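Long-range contact in tRNA (adenine(58)-N(1))-methyltransferase TrmI (Thermus thermophilus, PDB 2PWY), which catalyses the S-adenosyl-L-methionine-dependent methylation of N1 of adenosine 58 in tRNA and is required for growth at extreme temperatures: residues 32-37 against 53-59. Numbering follows the deposited sequence.
Sequences HHKGSV and THLGEEL
K34 O takes the amide of H54 almost head-on, H54 N lying 2.9 Å away at a C=O...N angle of 169°. The H54 ring turns its edge to the same peptide, CD2 coming within 3.8 Å of G35 CA; G35, having no side chain, lets H54 CD2 and T53 CB close in on it. A water ties the two loops a second time, donating to G35 O and lying 2.8 Å from T53 OG1. Beside it the aliphatic part of K34 crosses E57 at about a right angle, CB 3.7 Å from E57 CB, while CD rests on L55 CB. E57 first extends from the backbone (CG opposite N, chi1 -177°) and then bends at chi2 (63°), which brings OE1 to 3.2 Å from H32 CE1, its carboxylate turned nearly perpendicular to the imidazole. L59 CD2 sits over the centre of one face of that ring, a CH-pi contact with CD2 4.2 Å from the ring centroid, and L59 CD1 meets V37 CG2 tip to tip. The contact thus joins two turns of the small N-terminal domain, which may help recognise tRNA: a type I turn, H32 to G35, leading toward strand 37-38, and the type I' turn, H54 to E57, of the beta hairpin linking antiparallel strands 50-52 and 58-62. In the second shell, E57 OE2 accepts the amides of E58, through its anti lone pair, and R15, while H32 NE2 is hydrogen-bonded to D14 OD2. Cutting E57 back to an alanine is likely to leave these two amides without their shared acceptor and to open a gap beside H32 CE1, though CB would still touch K34. Backbone bonds of V37 with F30 and of L59 with V51 continue each segment into its own sheet.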
# COMPACT_ATOMS: atom_id res chain seq x y z
N HIS A 32 -5.01 34.91 -16.74
CA HIS A 32 -5.89 33.88 -16.20
C HIS A 32 -7.30 34.14 -16.70
O HIS A 32 -7.70 35.30 -16.85
CB HIS A 32 -5.84 33.90 -14.67
CG HIS A 32 -6.53 32.74 -14.03
ND1 HIS A 32 -7.88 32.74 -13.74
CD2 HIS A 32 -6.06 31.54 -13.62
CE1 HIS A 32 -8.21 31.59 -13.18
NE2 HIS A 32 -7.12 30.84 -13.09
N HIS A 33 -8.06 33.07 -16.93
CA HIS A 33 -9.37 33.18 -17.60
C HIS A 33 -10.42 34.05 -16.89
O HIS A 33 -11.28 34.65 -17.54
CB HIS A 33 -9.93 31.81 -18.01
CG HIS A 33 -10.51 31.02 -16.88
ND1 HIS A 33 -9.74 30.37 -15.94
CD2 HIS A 33 -11.80 30.74 -16.56
CE1 HIS A 33 -10.52 29.74 -15.08
NE2 HIS A 33 -11.78 29.95 -15.43
N LYS A 34 -10.34 34.14 -15.57
CA LYS A 34 -11.27 35.00 -14.83
C LYS A 34 -10.64 36.33 -14.39
O LYS A 34 -11.12 36.98 -13.46
CB LYS A 34 -11.90 34.25 -13.66
CG LYS A 34 -13.04 33.31 -14.08
CD LYS A 34 -14.01 33.07 -12.92
CE LYS A 34 -14.75 31.74 -13.04
NZ LYS A 34 -15.80 31.77 -14.10
N GLY A 35 -9.59 36.75 -15.08
CA GLY A 35 -9.00 38.05 -14.81
C GLY A 35 -7.50 38.01 -14.67
O GLY A 35 -6.96 37.23 -13.87
N SER A 36 -6.83 38.84 -15.47
CA SER A 36 -5.38 39.01 -15.37
C SER A 36 -5.02 39.90 -14.18
O SER A 36 -5.80 40.78 -13.79
CB SER A 36 -4.82 39.59 -16.66
OG SER A 36 -4.96 38.65 -17.72
N VAL A 37 -3.85 39.66 -13.60
CA VAL A 37 -3.42 40.34 -12.39
C VAL A 37 -1.99 40.83 -12.57
O VAL A 37 -1.12 40.03 -12.90
CB VAL A 37 -3.50 39.40 -11.15
CG1 VAL A 37 -3.04 40.13 -9.89
CG2 VAL A 37 -4.92 38.86 -10.95
N THR A 53 -10.43 38.21 -8.17
CA THR A 53 -10.66 38.62 -9.56
C THR A 53 -12.16 38.53 -9.90
O THR A 53 -12.99 38.93 -9.08
CB THR A 53 -9.76 37.84 -10.55
OG1 THR A 53 -10.05 36.45 -10.47
CG2 THR A 53 -8.27 38.04 -10.19
N HIS A 54 -12.50 38.04 -11.09
CA HIS A 54 -13.90 38.05 -11.56
C HIS A 54 -14.69 36.79 -11.23
O HIS A 54 -14.11 35.72 -11.05
CB HIS A 54 -13.96 38.28 -13.07
CG HIS A 54 -13.40 39.60 -13.49
ND1 HIS A 54 -14.04 40.79 -13.21
CD2 HIS A 54 -12.26 39.92 -14.14
CE1 HIS A 54 -13.31 41.79 -13.69
NE2 HIS A 54 -12.23 41.29 -14.26
N LEU A 55 -16.01 36.96 -11.17
CA LEU A 55 -16.96 35.85 -11.02
C LEU A 55 -16.62 34.90 -9.87
O LEU A 55 -16.64 33.67 -10.03
CB LEU A 55 -17.10 35.10 -12.35
CG LEU A 55 -17.57 35.99 -13.52
CD1 LEU A 55 -17.47 35.25 -14.84
CD2 LEU A 55 -18.99 36.49 -13.29
N GLY A 56 -16.31 35.48 -8.70
CA GLY A 56 -15.99 34.70 -7.50
C GLY A 56 -14.60 34.08 -7.46
O GLY A 56 -14.24 33.42 -6.46
N GLU A 57 -13.81 34.26 -8.52
CA GLU A 57 -12.45 33.74 -8.56
C GLU A 57 -11.55 34.46 -7.57
O GLU A 57 -11.73 35.65 -7.28
CB GLU A 57 -11.87 33.82 -9.98
CG GLU A 57 -10.47 33.24 -10.18
CD GLU A 57 -10.39 31.74 -9.90
OE1 GLU A 57 -10.39 30.95 -10.87
OE2 GLU A 57 -10.33 31.36 -8.71
N GLU A 58 -10.59 33.71 -7.04
CA GLU A 58 -9.65 34.22 -6.07
C GLU A 58 -8.36 33.44 -6.26
O GLU A 58 -8.36 32.20 -6.26
CB GLU A 58 -10.21 34.02 -4.67
CG GLU A 58 -9.37 34.61 -3.56
CD GLU A 58 -10.15 34.70 -2.27
OE1 GLU A 58 -10.11 33.74 -1.47
OE2 GLU A 58 -10.80 35.74 -2.06
N LEU A 59 -7.27 34.17 -6.44
CA LEU A 59 -5.95 33.57 -6.56
C LEU A 59 -5.25 33.65 -5.22
O LEU A 59 -4.99 34.75 -4.71
CB LEU A 59 -5.12 34.31 -7.63
CG LEU A 59 -5.76 34.36 -9.02
CD1 LEU A 59 -4.97 35.26 -9.94
CD2 LEU A 59 -5.92 32.96 -9.62
O HOH W 1 -8.23 35.34 -12.32